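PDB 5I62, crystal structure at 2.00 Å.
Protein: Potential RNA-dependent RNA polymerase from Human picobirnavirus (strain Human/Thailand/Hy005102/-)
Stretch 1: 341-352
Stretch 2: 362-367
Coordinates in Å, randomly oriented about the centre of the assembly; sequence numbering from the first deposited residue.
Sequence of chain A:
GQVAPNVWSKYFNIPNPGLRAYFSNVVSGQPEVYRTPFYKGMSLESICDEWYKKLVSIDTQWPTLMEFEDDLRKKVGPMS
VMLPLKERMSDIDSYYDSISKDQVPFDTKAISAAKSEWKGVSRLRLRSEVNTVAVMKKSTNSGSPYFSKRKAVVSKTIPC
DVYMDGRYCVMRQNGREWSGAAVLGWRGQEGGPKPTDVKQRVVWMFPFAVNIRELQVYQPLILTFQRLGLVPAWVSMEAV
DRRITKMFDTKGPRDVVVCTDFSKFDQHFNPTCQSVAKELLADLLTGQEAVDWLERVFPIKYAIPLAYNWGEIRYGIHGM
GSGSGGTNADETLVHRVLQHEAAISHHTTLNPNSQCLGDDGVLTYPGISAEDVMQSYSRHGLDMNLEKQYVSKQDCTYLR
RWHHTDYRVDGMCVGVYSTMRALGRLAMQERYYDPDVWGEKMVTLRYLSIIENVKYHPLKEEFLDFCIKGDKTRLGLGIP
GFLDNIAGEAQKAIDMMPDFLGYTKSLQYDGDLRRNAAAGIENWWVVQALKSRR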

ATOM      1  N   GLU A 341     -10.822  -1.256  20.495  1.00 13.98           N
ATOM      2  CA  GLU A 341     -10.773  -2.331  21.480  1.00 14.89           C
ATOM      3  C   GLU A 341      -9.658  -2.107  22.489  1.00 16.66           C
ATOM      4  O   GLU A 341      -9.830  -2.383  23.682  1.00 19.58           O
ATOM      5  CB  GLU A 341     -10.600  -3.683  20.791  1.00 17.58           C
ATOM      6  CG  GLU A 341     -10.566  -4.855  21.760  1.00 18.43           C
ATOM      7  CD  GLU A 341     -10.158  -6.144  21.063  1.00 25.67           C
ATOM      8  OE1 GLU A 341      -9.035  -6.196  20.497  1.00 21.24           O
ATOM      9  OE2 GLU A 341     -10.974  -7.092  21.057  1.00 23.51           O
ATOM     10  N   ALA A 342      -8.510  -1.596  22.038  1.00 14.39           N
ATOM     11  CA  ALA A 342      -7.436  -1.291  22.980  1.00 17.82           C
ATOM     12  C   ALA A 342      -7.901  -0.283  24.038  1.00 19.52           C
ATOM     13  O   ALA A 342      -7.654  -0.460  25.237  1.00 19.33           O
ATOM     14  CB  ALA A 342      -6.213  -0.770  22.231  1.00 16.81           C
ATOM     15  N   ALA A 343      -8.569   0.787  23.606  1.00 17.13           N
ATOM     16  CA  ALA A 343      -9.045   1.798  24.547  1.00 18.45           C
ATOM     17  C   ALA A 343     -10.097   1.215  25.480  1.00 21.51           C
ATOM     18  O   ALA A 343     -10.028   1.374  26.707  1.00 22.30           O
ATOM     19  CB  ALA A 343      -9.610   3.003  23.789  1.00 17.02           C
ATOM     20  N   ILE A 344     -11.077   0.525  24.903  1.00 19.13           N
ATOM     21  CA  ILE A 344     -12.181  -0.047  25.660  1.00 20.37           C
ATOM     22  C   ILE A 344     -11.675  -1.089  26.648  1.00 22.37           C
ATOM     23  O   ILE A 344     -12.151  -1.168  27.787  1.00 22.69           O
ATOM     24  CB  ILE A 344     -13.222  -0.636  24.688  1.00 22.78           C
ATOM     25  CG1 ILE A 344     -13.919   0.481  23.906  1.00 20.47           C
ATOM     26  CG2 ILE A 344     -14.227  -1.517  25.433  1.00 26.03           C
ATOM     27  CD1 ILE A 344     -14.695  -0.020  22.679  1.00 16.55           C
ATOM     28  N   SER A 345     -10.693  -1.895  26.238  1.00 21.41           N
ATOM     29  CA  SER A 345     -10.098  -2.860  27.152  1.00 24.54           C
ATOM     30  C   SER A 345      -9.429  -2.187  28.346  1.00 27.52           C
ATOM     31  O   SER A 345      -9.263  -2.829  29.387  1.00 26.85           O
ATOM     32  CB  SER A 345      -9.088  -3.744  26.421  1.00 26.67           C
ATOM     33  OG  SER A 345      -9.734  -4.590  25.483  1.00 26.86           O
ATOM     34  N   HIS A 346      -9.054  -0.913  28.232  1.00 23.82           N
ATOM     35  CA  HIS A 346      -8.471  -0.188  29.354  1.00 27.62           C
ATOM     36  C   HIS A 346      -9.429   0.858  29.913  1.00 23.89           C
ATOM     37  O   HIS A 346      -9.004   1.868  30.478  1.00 27.09           O
ATOM     38  CB  HIS A 346      -7.124   0.407  28.958  1.00 27.01           C
ATOM     39  CG  HIS A 346      -6.078  -0.640  28.721  1.00 30.53           C
ATOM     40  ND1 HIS A 346      -5.314  -1.172  29.737  1.00 34.24           N
ATOM     41  CD2 HIS A 346      -5.719  -1.306  27.597  1.00 33.68           C
ATOM     42  CE1 HIS A 346      -4.512  -2.099  29.247  1.00 34.94           C
ATOM     43  NE2 HIS A 346      -4.733  -2.198  27.948  1.00 33.32           N
ATOM     44  N   HIS A 347     -10.728   0.602  29.758  1.00 23.23           N
ATOM     45  CA  HIS A 347     -11.803   1.340  30.424  1.00 25.06           C
ATOM     46  C   HIS A 347     -11.850   2.803  30.017  1.00 29.83           C
ATOM     47  O   HIS A 347     -12.207   3.662  30.813  1.00 22.82           O
ATOM     48  CB  HIS A 347     -11.704   1.191  31.951  1.00 32.75           C
ATOM     49  CG  HIS A 347     -11.614  -0.235  32.385  1.00 31.35           C
ATOM     50  ND1 HIS A 347     -10.414  -0.864  32.633  1.00 35.62           N
ATOM     51  CD2 HIS A 347     -12.571  -1.183  32.517  1.00 37.50           C
ATOM     52  CE1 HIS A 347     -10.639  -2.130  32.942  1.00 38.30           C
ATOM     53  NE2 HIS A 347     -11.940  -2.350  32.873  1.00 41.96           N
ATOM     54  N   THR A 348     -11.530   3.101  28.764  1.00 20.61           N
ATOM     55  CA  THR A 348     -11.607   4.470  28.286  1.00 20.83           C
ATOM     56  C   THR A 348     -12.053   4.443  26.825  1.00 21.78           C
ATOM     57  O   THR A 348     -12.573   3.436  26.328  1.00 21.43           O
ATOM     58  CB  THR A 348     -10.273   5.207  28.530  1.00 22.11           C
ATOM     59  OG1 THR A 348     -10.428   6.589  28.201  1.00 23.94           O
ATOM     60  CG2 THR A 348      -9.142   4.611  27.672  1.00 22.40           C
ATOM     61  N   THR A 349     -11.856   5.562  26.134  1.00 19.76           N
ATOM     62  CA  THR A 349     -12.386   5.801  24.800  1.00 23.53           C
ATOM     63  C   THR A 349     -11.249   6.193  23.866  1.00 19.39           C
ATOM     64  O   THR A 349     -10.372   6.973  24.238  1.00 17.20           O
ATOM     65  CB  THR A 349     -13.456   6.906  24.835  1.00 24.64           C
ATOM     66  OG1 THR A 349     -14.544   6.481  25.661  1.00 32.84           O
ATOM     67  CG2 THR A 349     -13.986   7.215  23.451  1.00 27.00           C
ATOM     68  N   LEU A 350     -11.263   5.636  22.653  1.00 17.93           N
ATOM     69  CA  LEU A 350     -10.263   5.987  21.656  1.00 13.58           C
ATOM     70  C   LEU A 350     -10.393   7.463  21.305  1.00 14.67           C
ATOM     71  O   LEU A 350     -11.495   7.956  21.061  1.00 16.84           O
ATOM     72  CB  LEU A 350     -10.445   5.127  20.391  1.00 14.33           C
ATOM     73  CG  LEU A 350      -9.429   5.404  19.276  1.00 12.80           C
ATOM     74  CD1 LEU A 350      -8.017   4.974  19.762  1.00 12.68           C
ATOM     75  CD2 LEU A 350      -9.834   4.693  17.960  1.00 12.15           C
ATOM     76  N   ASN A 351      -9.279   8.181  21.285  1.00 16.62           N
ATOM     77  CA  ASN A 351      -9.307   9.527  20.727  1.00 14.56           C
ATOM     78  C   ASN A 351      -9.632   9.392  19.245  1.00 17.28           C
ATOM     79  O   ASN A 351      -8.867   8.757  18.515  1.00 16.03           O
ATOM     80  CB  ASN A 351      -7.967  10.212  20.933  1.00 16.09           C
ATOM     81  CG  ASN A 351      -7.964  11.666  20.484  1.00 19.37           C
ATOM     82  OD1 ASN A 351      -8.459  12.007  19.399  1.00 17.46           O
ATOM     83  ND2 ASN A 351      -7.405  12.534  21.325  1.00 14.76           N
ATOM     84  N   PRO A 352     -10.749   9.943  18.762  1.00 18.61           N
ATOM     85  CA  PRO A 352     -11.175   9.676  17.376  1.00 19.33           C
ATOM     86  C   PRO A 352     -10.266  10.294  16.327  1.00 19.37           C
ATOM     87  O   PRO A 352     -10.384   9.941  15.145  1.00 17.62           O
ATOM     88  CB  PRO A 352     -12.587  10.278  17.316  1.00 21.43           C
ATOM     89  CG  PRO A 352     -12.546  11.396  18.356  1.00 18.85           C
ATOM     90  CD  PRO A 352     -11.681  10.844  19.473  1.00 18.76           C
ATOM     91  N   VAL A 362      -1.633   5.187  14.088  1.00 14.62           N
ATOM     92  CA  VAL A 362      -1.147   6.121  15.089  1.00 13.13           C
ATOM     93  C   VAL A 362      -2.336   6.465  15.974  1.00 15.40           C
ATOM     94  O   VAL A 362      -3.430   6.725  15.467  1.00 15.31           O
ATOM     95  CB  VAL A 362      -0.493   7.364  14.442  1.00 18.40           C
ATOM     96  CG1 VAL A 362      -1.472   8.116  13.540  1.00 18.04           C
ATOM     97  CG2 VAL A 362       0.059   8.285  15.488  1.00 22.35           C
ATOM     98  N   LEU A 363      -2.159   6.380  17.289  1.00 14.47           N
ATOM     99  CA  LEU A 363      -3.329   6.467  18.156  1.00 13.43           C
ATOM    100  C   LEU A 363      -2.957   6.968  19.543  1.00 14.13           C
ATOM    101  O   LEU A 363      -1.805   6.906  19.969  1.00 16.75           O
ATOM    102  CB  LEU A 363      -4.053   5.112  18.262  1.00 14.28           C
ATOM    103  CG  LEU A 363      -3.446   4.046  19.189  1.00 14.95           C
ATOM    104  CD1 LEU A 363      -4.495   2.996  19.549  1.00 13.97           C
ATOM    105  CD2 LEU A 363      -2.254   3.360  18.520  1.00 15.78           C
ATOM    106  N   THR A 364      -3.973   7.436  20.257  1.00 16.66           N
ATOM    107  CA  THR A 364      -3.793   7.774  21.660  1.00 15.77           C
ATOM    108  C   THR A 364      -5.117   7.576  22.385  1.00 16.62           C
ATOM    109  O   THR A 364      -6.189   7.637  21.780  1.00 15.41           O
ATOM    110  CB  THR A 364      -3.261   9.213  21.832  1.00 18.81           C
ATOM    111  OG1 THR A 364      -2.861   9.432  23.194  1.00 19.34           O
ATOM    112  CG2 THR A 364      -4.324  10.228  21.448  1.00 18.98           C
ATOM    113  N   TYR A 365      -5.019   7.268  23.675  1.00 16.82           N
ATOM    114  CA  TYR A 365      -6.151   7.262  24.589  1.00 16.63           C
ATOM    115  C   TYR A 365      -5.602   7.360  26.006  1.00 17.25           C
ATOM    116  O   TYR A 365      -4.408   7.152  26.220  1.00 17.34           O
ATOM    117  CB  TYR A 365      -7.028   6.007  24.401  1.00 15.14           C
ATOM    118  CG  TYR A 365      -6.321   4.685  24.640  1.00 16.68           C
ATOM    119  CD1 TYR A 365      -6.094   4.201  25.933  1.00 18.83           C
ATOM    120  CD2 TYR A 365      -5.918   3.892  23.567  1.00 15.85           C
ATOM    121  CE1 TYR A 365      -5.459   2.982  26.141  1.00 17.76           C
ATOM    122  CE2 TYR A 365      -5.289   2.675  23.760  1.00 15.83           C
ATOM    123  CZ  TYR A 365      -5.057   2.225  25.048  1.00 23.24           C
ATOM    124  OH  TYR A 365      -4.425   1.014  25.238  1.00 22.93           O
ATOM    125  N   PRO A 366      -6.434   7.704  26.980  1.00 18.22           N
ATOM    126  CA  PRO A 366      -5.923   7.890  28.356  1.00 22.48           C
ATOM    127  C   PRO A 366      -5.186   6.676  28.902  1.00 18.93           C
ATOM    128  O   PRO A 366      -5.753   5.584  28.969  1.00 19.34           O
ATOM    129  CB  PRO A 366      -7.197   8.176  29.161  1.00 22.88           C
ATOM    130  CG  PRO A 366      -8.050   8.927  28.169  1.00 24.89           C
ATOM    131  CD  PRO A 366      -7.814   8.210  26.844  1.00 18.05           C
ATOM    132  N   GLY A 367      -3.918   6.856  29.281  1.00 18.62           N
ATOM    133  CA  GLY A 367      -3.132   5.770  29.839  1.00 21.95           C
ATOM    134  C   GLY A 367      -2.568   4.785  28.833  1.00 22.98           C
ATOM    135  O   GLY A 367      -2.063   3.736  29.239  1.00 22.52           O
TER

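What does the ring of Tyr365 rest on? Its CA-to-CB bond points toward the other stretch, and chi1 of 60° (p) with chi2 of 79° lays the ring against the helix at Ala342 and Ala343. Ala343 CA sits 3.8 Å from the centroid of the Tyr365 ring, only 4° off the normal, a CH-pi contact over the face. The methyl groups pack there too: Ala343 CB lies 3.8 Å from Tyr365 CG, and Ala342 CB 3.9 Å from Tyr365 CE2.

What surrounds the rest of that ring? Thr348, with chi1 at -173° (t), brings CG2 to 3.5 Å from Tyr365 CD1, while its OG1 lies 3.3 Å from Pro366 CG. His346, chi1 -68° (m), places CD2 3.6 Å from Tyr365 OH. Tyr365 is the residue most covered by the other stretch, with 106 Å² buried.

How does Leu350 take part when its CA-to-CB bond points away? Its t,p rotamer (chi1 -179°, chi2 66°) turns the end of the chain back. Leu350 CD1 reaches 4.0 Å from Leu363 CD1 and 3.8 Å from Thr364 O, and it lies at the edge of the tyrosine ring, 4.5 Å from Tyr365 CD2. One methyl thus touches three successive residues.

Where do the two backbones join directly? Asn351 N donates to Thr364 O at 3.2 Å, with an N-H...O angle of 154°, the one hydrogen bond across the contact. Beside it the side chains of both residues, each t at chi1, pack as Asn351 CB meets Thr364 CG2 at 3.7 Å. The polar ends of these two side chains find their hydrogen bonds outside this contact.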